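Local coordinates for protein molybdopterin biosynthesis enzyme, MoaB (Thermus thermophilus, PDB 3MCH) that probably binds molybdopterin and takes part in molybdenum cofactor biosynthesis, as a trimeric member of the MogA/MoaB family, at residues Asp20-Ala25 with Lys133-Ser138; Glu28-Gly33 with Glu137-Val142; Val37-Leu42 with Glu61-Ile66; Lys52-Trp57 with Arg85-Arg90; Pro93-Leu98 with Arg122-Asn127. One frame throughout, in Å; residues are numbered along the deposited sequence.

Contact 1 of 5, residues Asp20-Ala25 with Lys133-Ser138; sequences DTTHLA and KGARES
Thr-22 and Ala-135 bring the first turns of helix 21-30 up to helix 132-142 at a CA separation of 6.8 Å, and one turn on Ala-25 and Arg-136 stand closer still, CA to CA 6.0 Å. The methyl CG2 of Thr-22, anti to the backbone N, meets Ala-135 CB at 3.5 Å, while OG1 is left to bond the carbonyl O of Gly-130. Further along, Ala-25 CB lies obliquely against the guanidinium of Arg-136, 4.0 Å from NH2. The arginine chain leaves its helix with CG anti to N (chi1 -175°) and bends at chi3, which brings NE round to a water lying in the guanidinium plane, 3.0 Å from NE. That water donates to Ala-25 O over 2.8 Å. At the start of the first helix Asp-20 is the N-cap: its OD1 takes a nearly straight bond from His-23 N at 3.0 Å, arriving from above the carboxylate plane, and a weak one from Thr-22 N. No direct hydrogen bond joins the two segments, which implies that apolar touching does most of the joining between them, with one water as the polar link found.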
# COMPACT_ATOMS: atom_id res chain seq x y z
N ASP B 20 -2.41 -2.77 -31.32
CA ASP B 20 -2.36 -2.65 -29.88
C ASP B 20 -2.97 -3.91 -29.29
O ASP B 20 -4.19 -3.98 -29.12
CB ASP B 20 -3.15 -1.42 -29.45
CG ASP B 20 -3.10 -1.18 -27.96
OD1 ASP B 20 -2.59 -2.06 -27.23
OD2 ASP B 20 -3.56 -0.11 -27.52
N THR B 21 -2.13 -4.89 -28.99
CA THR B 21 -2.60 -6.16 -28.44
C THR B 21 -3.00 -6.11 -26.97
O THR B 21 -3.74 -6.97 -26.50
CB THR B 21 -1.56 -7.27 -28.63
OG1 THR B 21 -0.30 -6.85 -28.10
CG2 THR B 21 -1.41 -7.63 -30.11
N THR B 22 -2.51 -5.12 -26.24
CA THR B 22 -2.87 -5.01 -24.83
C THR B 22 -4.32 -4.54 -24.75
O THR B 22 -5.11 -5.05 -23.95
CB THR B 22 -1.96 -4.02 -24.10
OG1 THR B 22 -0.60 -4.43 -24.25
CG2 THR B 22 -2.30 -3.98 -22.60
N HIS B 23 -4.67 -3.58 -25.60
CA HIS B 23 -6.03 -3.06 -25.69
C HIS B 23 -6.97 -4.25 -25.88
O HIS B 23 -8.00 -4.36 -25.21
CB HIS B 23 -6.13 -2.11 -26.89
CG HIS B 23 -7.53 -1.79 -27.31
ND1 HIS B 23 -7.88 -1.57 -28.63
CD2 HIS B 23 -8.67 -1.64 -26.59
CE1 HIS B 23 -9.17 -1.29 -28.70
NE2 HIS B 23 -9.67 -1.33 -27.48
N LEU B 24 -6.61 -5.15 -26.79
CA LEU B 24 -7.43 -6.33 -27.07
C LEU B 24 -7.53 -7.28 -25.89
O LEU B 24 -8.59 -7.87 -25.66
CB LEU B 24 -6.88 -7.08 -28.29
CG LEU B 24 -6.94 -6.32 -29.61
CD1 LEU B 24 -6.36 -7.19 -30.71
CD2 LEU B 24 -8.37 -5.94 -29.94
N ALA B 25 -6.44 -7.45 -25.15
CA ALA B 25 -6.44 -8.35 -24.00
C ALA B 25 -7.40 -7.81 -22.94
O ALA B 25 -8.13 -8.57 -22.29
CB ALA B 25 -5.04 -8.46 -23.42
N LYS B 133 -0.05 -9.84 -21.30
CA LYS B 133 -0.13 -10.77 -20.18
C LYS B 133 -0.27 -10.03 -18.85
O LYS B 133 -1.09 -10.39 -18.02
CB LYS B 133 1.12 -11.66 -20.13
CG LYS B 133 1.14 -12.60 -18.93
CD LYS B 133 2.41 -13.45 -18.89
CE LYS B 133 2.41 -14.36 -17.67
NZ LYS B 133 3.59 -15.27 -17.64
N GLY B 134 0.54 -8.99 -18.68
CA GLY B 134 0.50 -8.20 -17.45
C GLY B 134 -0.83 -7.52 -17.21
O GLY B 134 -1.41 -7.62 -16.12
N ALA B 135 -1.33 -6.81 -18.22
CA ALA B 135 -2.61 -6.12 -18.12
C ALA B 135 -3.71 -7.13 -17.83
O ALA B 135 -4.60 -6.89 -17.01
CB ALA B 135 -2.91 -5.38 -19.41
N ARG B 136 -3.65 -8.27 -18.51
CA ARG B 136 -4.65 -9.31 -18.33
C ARG B 136 -4.72 -9.84 -16.91
O ARG B 136 -5.80 -9.89 -16.30
CB ARG B 136 -4.38 -10.47 -19.29
CG ARG B 136 -5.43 -11.56 -19.28
CD ARG B 136 -5.03 -12.73 -20.18
NE ARG B 136 -4.66 -12.28 -21.53
CZ ARG B 136 -3.47 -12.49 -22.08
NH1 ARG B 136 -2.52 -13.12 -21.41
NH2 ARG B 136 -3.23 -12.05 -23.31
N GLU B 137 -3.58 -10.24 -16.36
CA GLU B 137 -3.55 -10.79 -15.02
C GLU B 137 -3.95 -9.76 -13.97
O GLU B 137 -4.67 -10.08 -13.03
CB GLU B 137 -2.16 -11.34 -14.70
CG GLU B 137 -1.72 -12.46 -15.62
CD GLU B 137 -0.58 -13.27 -15.05
OE1 GLU B 137 0.38 -12.67 -14.53
OE2 GLU B 137 -0.64 -14.52 -15.13
N SER B 138 -3.48 -8.53 -14.13
CA SER B 138 -3.82 -7.48 -13.18
C SER B 138 -5.31 -7.15 -13.22
O SER B 138 -5.93 -6.93 -12.18
CB SER B 138 -3.01 -6.20 -13.47
OG SER B 138 -1.63 -6.43 -13.27
O HOH W 1 -7.33 -11.23 -22.30

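Contact 2 of 5, residues Glu28-Gly33 with Glu137-Val142; sequences EVLAGG and ESLEAV
Val-29 packs against Leu-139 and Glu-140 of helix 132-142, its CA 6.6 Å from that of Glu-140. Its CB already touches Leu-139 CD2 at 3.7 Å. One branch, CG1, anti to the backbone N (chi1 176°), continues inward to Leu-139 CG at 3.7 Å and also reaches Glu-140 CG at 3.9 Å. The other branch, CG2, lies 4.0 Å from Glu-140 CG and only grazes Leu-139 CD2. Glu-140 thus contributes its aliphatic CG to the rim of the contact, and its chain runs on extended beyond that atom. On the buried side Leu-30 crosses Leu-139 at about a right angle, CD2 to CD2 4.1 Å, and both leucines rest on Leu-67 of strand 65-69. With the valine cut back to an alanine, a gap would probably open beside Leu-139 CG, and the CG methylene of Glu-140 would lose its apolar neighbour. Helix 21-30 ends here, and a type II turn from Leu-30 to Gly-33, closed by Gly-33 N to Leu-30 O, leads toward strand 35-43. Two neighbouring helices packed together over one face of a largely parallel sheet are typical of the alpha/beta fold of the MogA/MoaB family.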
# COMPACT_ATOMS: atom_id res chain seq x y z
N GLU B 28 -11.07 -8.44 -23.74
CA GLU B 28 -11.42 -9.84 -23.50
C GLU B 28 -11.78 -10.11 -22.04
O GLU B 28 -12.73 -10.83 -21.75
CB GLU B 28 -10.26 -10.74 -23.91
CG GLU B 28 -9.77 -10.51 -25.33
CD GLU B 28 -8.67 -11.47 -25.74
OE1 GLU B 28 -7.70 -11.65 -24.97
OE2 GLU B 28 -8.77 -12.04 -26.85
N VAL B 29 -11.01 -9.53 -21.12
CA VAL B 29 -11.28 -9.73 -19.71
C VAL B 29 -12.65 -9.19 -19.33
O VAL B 29 -13.39 -9.80 -18.56
CB VAL B 29 -10.22 -9.02 -18.83
CG1 VAL B 29 -10.58 -9.17 -17.35
CG2 VAL B 29 -8.85 -9.61 -19.10
N LEU B 30 -13.00 -8.03 -19.89
CA LEU B 30 -14.26 -7.37 -19.61
C LEU B 30 -15.47 -8.02 -20.27
O LEU B 30 -16.59 -7.94 -19.75
CB LEU B 30 -14.18 -5.91 -20.04
CG LEU B 30 -13.06 -5.09 -19.39
CD1 LEU B 30 -13.00 -3.71 -20.04
CD2 LEU B 30 -13.32 -4.97 -17.89
N ALA B 31 -15.24 -8.67 -21.40
CA ALA B 31 -16.30 -9.33 -22.16
C ALA B 31 -17.25 -10.15 -21.27
O ALA B 31 -16.81 -10.98 -20.48
CB ALA B 31 -15.69 -10.23 -23.23
N GLY B 32 -18.54 -9.89 -21.42
CA GLY B 32 -19.54 -10.61 -20.64
C GLY B 32 -19.96 -9.90 -19.37
O GLY B 32 -21.06 -10.12 -18.86
N GLY B 33 -19.08 -9.05 -18.84
CA GLY B 33 -19.39 -8.33 -17.62
C GLY B 33 -20.17 -7.06 -17.87
O GLY B 33 -20.41 -6.69 -19.02
N GLU B 137 -3.58 -10.24 -16.36
CA GLU B 137 -3.55 -10.79 -15.02
C GLU B 137 -3.95 -9.76 -13.97
O GLU B 137 -4.67 -10.08 -13.03
CB GLU B 137 -2.16 -11.34 -14.70
CG GLU B 137 -1.72 -12.46 -15.62
CD GLU B 137 -0.58 -13.27 -15.05
OE1 GLU B 137 0.38 -12.67 -14.53
OE2 GLU B 137 -0.64 -14.52 -15.13
N SER B 138 -3.48 -8.53 -14.13
CA SER B 138 -3.82 -7.48 -13.18
C SER B 138 -5.31 -7.15 -13.22
O SER B 138 -5.93 -6.93 -12.18
CB SER B 138 -3.01 -6.20 -13.47
OG SER B 138 -1.63 -6.43 -13.27
N LEU B 139 -5.89 -7.14 -14.41
CA LEU B 139 -7.31 -6.82 -14.53
C LEU B 139 -8.18 -7.97 -14.02
O LEU B 139 -9.22 -7.75 -13.41
CB LEU B 139 -7.66 -6.46 -15.98
CG LEU B 139 -9.10 -5.99 -16.25
CD1 LEU B 139 -9.44 -4.77 -15.40
CD2 LEU B 139 -9.25 -5.66 -17.73
N GLU B 140 -7.76 -9.21 -14.27
CA GLU B 140 -8.52 -10.36 -13.80
C GLU B 140 -8.52 -10.40 -12.28
O GLU B 140 -9.46 -10.89 -11.67
CB GLU B 140 -7.94 -11.66 -14.36
CG GLU B 140 -8.07 -11.77 -15.87
CD GLU B 140 -7.54 -13.09 -16.40
OE1 GLU B 140 -6.43 -13.49 -15.99
OE2 GLU B 140 -8.23 -13.72 -17.24
N ALA B 141 -7.45 -9.89 -11.68
CA ALA B 141 -7.34 -9.88 -10.22
C ALA B 141 -8.35 -8.92 -9.59
O ALA B 141 -8.86 -9.18 -8.49
CB ALA B 141 -5.92 -9.49 -9.81
N VAL B 142 -8.65 -7.82 -10.27
CA VAL B 142 -9.61 -6.85 -9.74
C VAL B 142 -11.05 -7.10 -10.20
O VAL B 142 -11.99 -6.67 -9.55
CB VAL B 142 -9.22 -5.39 -10.13
CG1 VAL B 142 -7.83 -5.06 -9.59
CG2 VAL B 142 -9.26 -5.23 -11.63

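Contact 3 of 5, residues Val37-Leu42 with Glu61-Ile66; sequences VAAYEL and EGLDLI
Leu-63 spreads its two methyls over the side chains of consecutive alanines on strand 35-43: CD1 lies 4.1 Å from Ala-39 CB, and CD2 lies 4.2 Å from Ala-38 CB. The leucine CG stands anti to its own carbonyl carbon (chi1 -62°), which sends the fork away from the loop and across to the strand. Both alanine CB atoms point toward it, although they are adjacent in sequence; the backbone of Ala-38, with psi -4°, departs from extended strand geometry and brings this about. The two segments are the ends of a beta-alpha-beta crossover, in which strand 35-43 leads through helix 47-60 into strand 65-69. The strands are not neighbours in the sheet, since strand 2-9 runs between them, paired by backbone hydrogen bonds of Ala-38 with Val-4 and of Ala-39 with Ile-6. Leu-63 therefore spans an intervening strand, packing on Arg-3 as it does so, and touches Trp-57 of the helix. Leu-63 CA remains 7.9 Å from Ala-38 CA, and no hydrogen bond joins the segments.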
# COMPACT_ATOMS: atom_id res chain seq x y z
N VAL B 37 -17.11 -0.78 -23.58
CA VAL B 37 -15.97 0.05 -23.93
C VAL B 37 -16.46 1.18 -24.81
O VAL B 37 -16.81 0.97 -25.98
CB VAL B 37 -14.89 -0.77 -24.66
CG1 VAL B 37 -13.72 0.12 -25.05
CG2 VAL B 37 -14.41 -1.90 -23.74
N ALA B 38 -16.48 2.38 -24.23
CA ALA B 38 -16.97 3.57 -24.91
C ALA B 38 -15.87 4.47 -25.46
O ALA B 38 -16.14 5.47 -26.12
CB ALA B 38 -17.85 4.37 -23.97
N ALA B 39 -14.62 4.12 -25.18
CA ALA B 39 -13.51 4.92 -25.67
C ALA B 39 -12.20 4.16 -25.66
O ALA B 39 -11.98 3.29 -24.82
CB ALA B 39 -13.36 6.18 -24.81
N TYR B 40 -11.35 4.49 -26.63
CA TYR B 40 -10.03 3.89 -26.75
C TYR B 40 -9.11 4.89 -27.44
O TYR B 40 -9.41 5.38 -28.54
CB TYR B 40 -10.08 2.60 -27.57
CG TYR B 40 -8.72 2.17 -28.08
CD1 TYR B 40 -7.67 1.92 -27.20
CD2 TYR B 40 -8.47 2.07 -29.45
CE1 TYR B 40 -6.39 1.57 -27.67
CE2 TYR B 40 -7.20 1.72 -29.93
CZ TYR B 40 -6.17 1.48 -29.03
OH TYR B 40 -4.92 1.16 -29.50
N GLU B 41 -7.99 5.20 -26.79
CA GLU B 41 -7.02 6.13 -27.35
C GLU B 41 -5.59 5.70 -27.02
O GLU B 41 -5.35 4.97 -26.05
CB GLU B 41 -7.26 7.55 -26.81
CG GLU B 41 -8.38 8.33 -27.49
CD GLU B 41 -8.55 9.74 -26.91
OE1 GLU B 41 -7.54 10.46 -26.78
OE2 GLU B 41 -9.70 10.14 -26.60
N LEU B 42 -4.66 6.16 -27.85
CA LEU B 42 -3.23 5.91 -27.65
C LEU B 42 -2.71 7.27 -27.22
O LEU B 42 -3.17 8.29 -27.72
CB LEU B 42 -2.55 5.52 -28.96
CG LEU B 42 -2.90 4.19 -29.62
CD1 LEU B 42 -2.42 4.20 -31.07
CD2 LEU B 42 -2.25 3.05 -28.86
N GLU B 61 -16.35 13.60 -20.65
CA GLU B 61 -17.04 12.42 -21.18
C GLU B 61 -17.82 11.67 -20.09
O GLU B 61 -18.79 10.97 -20.39
CB GLU B 61 -16.05 11.46 -21.84
CG GLU B 61 -15.27 12.07 -23.00
CD GLU B 61 -16.15 12.77 -24.01
OE1 GLU B 61 -17.22 12.23 -24.35
OE2 GLU B 61 -15.78 13.87 -24.48
N GLY B 62 -17.38 11.81 -18.85
CA GLY B 62 -18.06 11.17 -17.74
C GLY B 62 -17.95 9.65 -17.70
O GLY B 62 -18.88 8.98 -17.25
N LEU B 63 -16.83 9.11 -18.16
CA LEU B 63 -16.67 7.66 -18.14
C LEU B 63 -16.68 7.17 -16.70
O LEU B 63 -16.31 7.89 -15.78
CB LEU B 63 -15.36 7.25 -18.83
CG LEU B 63 -15.26 7.62 -20.32
CD1 LEU B 63 -13.93 7.12 -20.85
CD2 LEU B 63 -16.41 7.00 -21.10
N ASP B 64 -17.12 5.93 -16.52
CA ASP B 64 -17.21 5.33 -15.20
C ASP B 64 -15.89 4.69 -14.79
O ASP B 64 -15.49 4.76 -13.62
CB ASP B 64 -18.31 4.27 -15.18
CG ASP B 64 -19.66 4.84 -15.59
OD1 ASP B 64 -20.02 5.91 -15.07
OD2 ASP B 64 -20.35 4.20 -16.43
N LEU B 65 -15.23 4.07 -15.75
CA LEU B 65 -13.96 3.41 -15.51
C LEU B 65 -12.93 3.75 -16.56
O LEU B 65 -13.23 3.76 -17.76
CB LEU B 65 -14.16 1.88 -15.51
CG LEU B 65 -12.89 1.02 -15.36
CD1 LEU B 65 -12.35 1.13 -13.94
CD2 LEU B 65 -13.21 -0.43 -15.69
N ILE B 66 -11.72 4.06 -16.12
CA ILE B 66 -10.64 4.33 -17.06
C ILE B 66 -9.53 3.35 -16.75
O ILE B 66 -9.00 3.32 -15.64
CB ILE B 66 -10.08 5.76 -16.95
CG1 ILE B 66 -11.15 6.77 -17.36
CG2 ILE B 66 -8.84 5.89 -17.85
CD1 ILE B 66 -10.84 8.21 -16.97

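Contact 4 of 5, residues Lys52-Trp57 with Arg85-Arg90; sequences KVLRLW and RELLDR
Against the flat guanidinium of Arg-55 lies the CD2 methyl of Leu-87, obliquely placed, 3.5 Å from NH2 and 3.7 Å from NH1. The other flat group, the indole of Trp-57, has Val-53 CG1 over the centre of one face, 3.6 Å above the plane, while its NE1 bonds Glu-41 OE2. In this alpha/beta fold the contact ties helix 47-60, which covers the sheet, to the connection between helix 80-85 and strand 90-91, outermost in this chain's sheet. Leu-87 is the centre of it, its two methyls divided between two helix residues. CD2 takes the arginine, whose chain is bent at chi3 (-52°), which brings the guanidinium to the leucine; the two side chains cross at about a right angle. CD1 takes Leu-54, lying 3.6 Å from its CB and 3.8 Å from its CD1. Leu-54 in turn rests on Leu-7, Ile-66 and Thr-68 of the sheet, so Leu-87 reaches the sheet's packing through Leu-54. Shortening this leucine to an alanine is likely to open a gap beside Leu-54 CB and CD1 and to leave the arginine head less restrained. The leucine is presented by a type I turn from Arg-85 to Leu-88, and a classic beta bulge follows, Asp-89 and Arg-90 both facing Val-119. The turn is closed by Leu-88 N bonding to Arg-85 O at 3.2 Å.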
# COMPACT_ATOMS: atom_id res chain seq x y z
N LYS B 52 -4.26 15.18 -19.96
CA LYS B 52 -5.31 15.82 -20.76
C LYS B 52 -6.42 14.82 -21.09
O LYS B 52 -7.61 15.14 -20.98
CB LYS B 52 -4.75 16.39 -22.06
CG LYS B 52 -5.81 17.08 -22.90
CD LYS B 52 -5.28 17.60 -24.22
CE LYS B 52 -6.40 18.23 -25.04
NZ LYS B 52 -5.91 18.77 -26.34
N VAL B 53 -6.03 13.62 -21.51
CA VAL B 53 -7.00 12.59 -21.85
C VAL B 53 -7.77 12.12 -20.61
O VAL B 53 -8.99 12.02 -20.64
CB VAL B 53 -6.31 11.36 -22.50
CG1 VAL B 53 -7.33 10.26 -22.76
CG2 VAL B 53 -5.64 11.77 -23.80
N LEU B 54 -7.05 11.85 -19.53
CA LEU B 54 -7.70 11.41 -18.30
C LEU B 54 -8.67 12.47 -17.81
O LEU B 54 -9.75 12.17 -17.31
CB LEU B 54 -6.66 11.11 -17.21
CG LEU B 54 -5.73 9.92 -17.42
CD1 LEU B 54 -4.78 9.80 -16.23
CD2 LEU B 54 -6.55 8.64 -17.59
N ARG B 55 -8.27 13.73 -17.95
CA ARG B 55 -9.09 14.86 -17.53
C ARG B 55 -10.36 14.92 -18.38
O ARG B 55 -11.46 15.07 -17.86
CB ARG B 55 -8.30 16.16 -17.68
CG ARG B 55 -8.87 17.34 -16.92
CD ARG B 55 -8.19 18.64 -17.35
NE ARG B 55 -6.73 18.55 -17.27
CZ ARG B 55 -6.04 18.52 -16.13
NH1 ARG B 55 -4.71 18.44 -16.17
NH2 ARG B 55 -6.66 18.58 -14.96
N LEU B 56 -10.18 14.80 -19.69
CA LEU B 56 -11.28 14.82 -20.64
C LEU B 56 -12.27 13.70 -20.38
O LEU B 56 -13.48 13.93 -20.25
CB LEU B 56 -10.73 14.67 -22.07
CG LEU B 56 -10.88 15.81 -23.08
CD1 LEU B 56 -10.19 17.06 -22.57
CD2 LEU B 56 -10.29 15.37 -24.41
N TRP B 57 -11.76 12.48 -20.31
CA TRP B 57 -12.58 11.29 -20.10
C TRP B 57 -13.38 11.30 -18.80
O TRP B 57 -14.53 10.86 -18.77
CB TRP B 57 -11.71 10.04 -20.16
CG TRP B 57 -11.26 9.69 -21.55
CD1 TRP B 57 -11.43 10.45 -22.68
CD2 TRP B 57 -10.61 8.49 -21.96
NE1 TRP B 57 -10.92 9.79 -23.77
CE2 TRP B 57 -10.41 8.58 -23.36
CE3 TRP B 57 -10.17 7.34 -21.29
CZ2 TRP B 57 -9.79 7.57 -24.10
CZ3 TRP B 57 -9.56 6.33 -22.02
CH2 TRP B 57 -9.37 6.45 -23.41
N ARG B 85 -1.74 10.04 -10.36
CA ARG B 85 -1.91 10.46 -8.98
C ARG B 85 -2.25 11.94 -8.87
O ARG B 85 -3.08 12.33 -8.05
CB ARG B 85 -0.63 10.20 -8.17
CG ARG B 85 -0.27 8.75 -7.97
CD ARG B 85 0.77 8.62 -6.87
NE ARG B 85 0.19 8.92 -5.56
CZ ARG B 85 0.90 9.23 -4.48
NH1 ARG B 85 2.23 9.30 -4.54
NH2 ARG B 85 0.29 9.47 -3.33
N GLU B 86 -1.61 12.75 -9.70
CA GLU B 86 -1.83 14.18 -9.69
C GLU B 86 -3.26 14.59 -10.07
O GLU B 86 -3.67 15.72 -9.79
CB GLU B 86 -0.83 14.86 -10.63
CG GLU B 86 0.60 14.81 -10.10
CD GLU B 86 1.65 15.02 -11.18
OE1 GLU B 86 1.42 15.85 -12.08
OE2 GLU B 86 2.70 14.35 -11.13
N LEU B 87 -4.01 13.68 -10.68
CA LEU B 87 -5.38 13.96 -11.10
C LEU B 87 -6.44 13.33 -10.20
O LEU B 87 -7.63 13.62 -10.34
CB LEU B 87 -5.60 13.47 -12.53
CG LEU B 87 -4.81 14.13 -13.67
CD1 LEU B 87 -5.07 13.38 -14.97
CD2 LEU B 87 -5.21 15.59 -13.80
N LEU B 88 -6.02 12.49 -9.26
CA LEU B 88 -6.95 11.81 -8.37
C LEU B 88 -7.39 12.62 -7.16
O LEU B 88 -6.60 13.36 -6.59
CB LEU B 88 -6.33 10.50 -7.87
CG LEU B 88 -5.85 9.53 -8.94
CD1 LEU B 88 -5.19 8.33 -8.27
CD2 LEU B 88 -7.02 9.11 -9.82
N ASP B 89 -8.65 12.46 -6.77
CA ASP B 89 -9.17 13.15 -5.59
C ASP B 89 -8.81 12.29 -4.38
O ASP B 89 -8.62 12.81 -3.28
CB ASP B 89 -10.69 13.31 -5.66
CG ASP B 89 -11.14 14.19 -6.82
OD1 ASP B 89 -10.41 15.14 -7.17
OD2 ASP B 89 -12.23 13.94 -7.35
N ARG B 90 -8.75 10.98 -4.60
CA ARG B 90 -8.40 10.03 -3.55
C ARG B 90 -7.96 8.72 -4.19
O ARG B 90 -8.33 8.43 -5.33
CB ARG B 90 -9.59 9.79 -2.62
CG ARG B 90 -10.84 9.23 -3.28
CD ARG B 90 -11.98 9.13 -2.27
NE ARG B 90 -13.22 8.62 -2.86
CZ ARG B 90 -13.97 9.28 -3.74
NH1 ARG B 90 -13.62 10.50 -4.14
NH2 ARG B 90 -15.09 8.73 -4.21

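Contact 5 of 5, residues Pro93-Leu98 with Arg122-Asn127; sequences PGLAEL and RTLILN
Leu-95 meets strand 123-128 through a single methyl. Its CD1 lies 4.1 Å from Leu-126 CD1 and 4.2 Å from Leu-124 CD1, and so rests against the ends of two leucines spaced two residues apart on one face of the strand. The approaches differ: Leu-95 and Leu-124 reach toward each other tip to tip, whereas Leu-126 crosses Leu-95 at about a right angle. The first torsions account for part of this, since Leu-124 CG is anti to the backbone N (chi1 -180°) while Leu-126 CG is anti to its carbonyl carbon (chi1 -83°). In the next shell, Val-142 of helix 132-142 packs on both Leu-95 and Leu-126, and Ala-117 of strand 117-120 touches Leu-95. The strand itself is fixed by backbone hydrogen bonds of Leu-124 and Leu-126 with Ile-66 of the neighbouring parallel strand. Farther out, helix 93-99 faces a second subunit: Leu-95 packs on Leu-112 of that chain, and Glu-97 forms a salt bridge to its Arg-100. All three touching residues are buried leucines and no hydrogen bond crosses the contact, which implies that the helix is seated on the sheet by apolar packing, with its charged Glu-97 engaged at the subunit interface.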
# COMPACT_ATOMS: atom_id res chain seq x y z
N PRO B 93 -5.76 2.17 -2.68
CA PRO B 93 -4.60 1.29 -2.60
C PRO B 93 -4.90 -0.19 -2.74
O PRO B 93 -4.09 -0.93 -3.31
CB PRO B 93 -3.98 1.64 -1.24
CG PRO B 93 -5.14 2.14 -0.45
CD PRO B 93 -5.88 2.99 -1.45
N GLY B 94 -6.04 -0.63 -2.23
CA GLY B 94 -6.41 -2.03 -2.32
C GLY B 94 -6.43 -2.54 -3.75
O GLY B 94 -6.11 -3.71 -4.01
N LEU B 95 -6.83 -1.69 -4.69
CA LEU B 95 -6.88 -2.11 -6.09
C LEU B 95 -5.48 -2.14 -6.69
O LEU B 95 -5.18 -2.99 -7.53
CB LEU B 95 -7.80 -1.19 -6.89
CG LEU B 95 -9.29 -1.34 -6.55
CD1 LEU B 95 -10.13 -0.32 -7.33
CD2 LEU B 95 -9.73 -2.76 -6.89
N ALA B 96 -4.62 -1.22 -6.25
CA ALA B 96 -3.24 -1.19 -6.73
C ALA B 96 -2.55 -2.47 -6.27
O ALA B 96 -1.74 -3.05 -6.98
CB ALA B 96 -2.52 0.05 -6.18
N GLU B 97 -2.89 -2.92 -5.06
CA GLU B 97 -2.32 -4.14 -4.50
C GLU B 97 -2.82 -5.35 -5.30
O GLU B 97 -2.06 -6.27 -5.60
CB GLU B 97 -2.71 -4.28 -3.03
CG GLU B 97 -2.21 -3.12 -2.18
CD GLU B 97 -2.87 -3.04 -0.81
OE1 GLU B 97 -3.93 -3.67 -0.60
OE2 GLU B 97 -2.32 -2.33 0.06
N LEU B 98 -4.10 -5.36 -5.65
CA LEU B 98 -4.64 -6.47 -6.41
C LEU B 98 -3.94 -6.58 -7.76
O LEU B 98 -3.63 -7.68 -8.22
CB LEU B 98 -6.15 -6.32 -6.62
CG LEU B 98 -7.05 -6.49 -5.39
CD1 LEU B 98 -8.50 -6.35 -5.81
CD2 LEU B 98 -6.80 -7.85 -4.75
N ARG B 122 -16.46 11.16 -10.50
CA ARG B 122 -17.23 9.92 -10.40
C ARG B 122 -16.65 8.90 -11.36
O ARG B 122 -17.38 8.11 -11.96
CB ARG B 122 -18.70 10.18 -10.71
CG ARG B 122 -19.48 10.73 -9.52
CD ARG B 122 -20.84 11.22 -9.97
NE ARG B 122 -20.73 12.46 -10.74
CZ ARG B 122 -21.43 12.72 -11.84
NH1 ARG B 122 -21.25 13.88 -12.47
NH2 ARG B 122 -22.28 11.83 -12.31
N THR B 123 -15.33 8.92 -11.50
CA THR B 123 -14.63 8.01 -12.40
C THR B 123 -13.53 7.25 -11.67
O THR B 123 -12.70 7.84 -10.98
CB THR B 123 -13.98 8.78 -13.57
OG1 THR B 123 -14.99 9.53 -14.26
CG2 THR B 123 -13.32 7.80 -14.55
N LEU B 124 -13.54 5.92 -11.81
CA LEU B 124 -12.52 5.08 -11.19
C LEU B 124 -11.43 4.90 -12.23
O LEU B 124 -11.71 4.57 -13.38
CB LEU B 124 -13.11 3.72 -10.80
CG LEU B 124 -12.18 2.71 -10.14
CD1 LEU B 124 -11.68 3.24 -8.80
CD2 LEU B 124 -12.94 1.40 -9.95
N ILE B 125 -10.18 5.11 -11.82
CA ILE B 125 -9.04 5.00 -12.72
C ILE B 125 -8.02 4.00 -12.19
O ILE B 125 -7.59 4.09 -11.04
CB ILE B 125 -8.34 6.38 -12.90
CG1 ILE B 125 -9.37 7.42 -13.32
CG2 ILE B 125 -7.22 6.27 -13.93
CD1 ILE B 125 -10.11 8.05 -12.17
N LEU B 126 -7.67 3.03 -13.03
CA LEU B 126 -6.68 2.02 -12.67
C LEU B 126 -5.54 2.01 -13.68
O LEU B 126 -5.79 2.06 -14.89
CB LEU B 126 -7.31 0.61 -12.64
CG LEU B 126 -8.07 0.15 -11.40
CD1 LEU B 126 -9.26 1.04 -11.12
CD2 LEU B 126 -8.51 -1.29 -11.62
N ASN B 127 -4.30 1.95 -13.19
CA ASN B 127 -3.11 1.89 -14.04
C ASN B 127 -2.69 0.42 -14.17
O ASN B 127 -2.11 -0.14 -13.24
CB ASN B 127 -1.91 2.60 -13.40
CG ASN B 127 -2.08 4.10 -13.29
OD1 ASN B 127 -1.44 4.73 -12.45
ND2 ASN B 127 -2.91 4.69 -14.15

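Contacts 1 and 2 are successive parts of one helix pair, 21-30 with 132-142, with centres 9 Å apart and joined where Arg-136 CG packs on Val-29 CG2 at 3.9 Å. From there the far end of helix 132-142 runs into contact 5, Val-142 CG1 lying 3.6 Å from Leu-98 CB. Contact 4 lies about 22 Å, centre to centre, from both contacts 1 and 2, on the other side of the chain's centre. Contact 3 touches three of the others: Tyr-40 OH bonds Asp-20 OD2 of contact 1, Leu-63 N bonds Trp-57 O of contact 4, and Ile-66 N bonds Leu-124 O of contact 5.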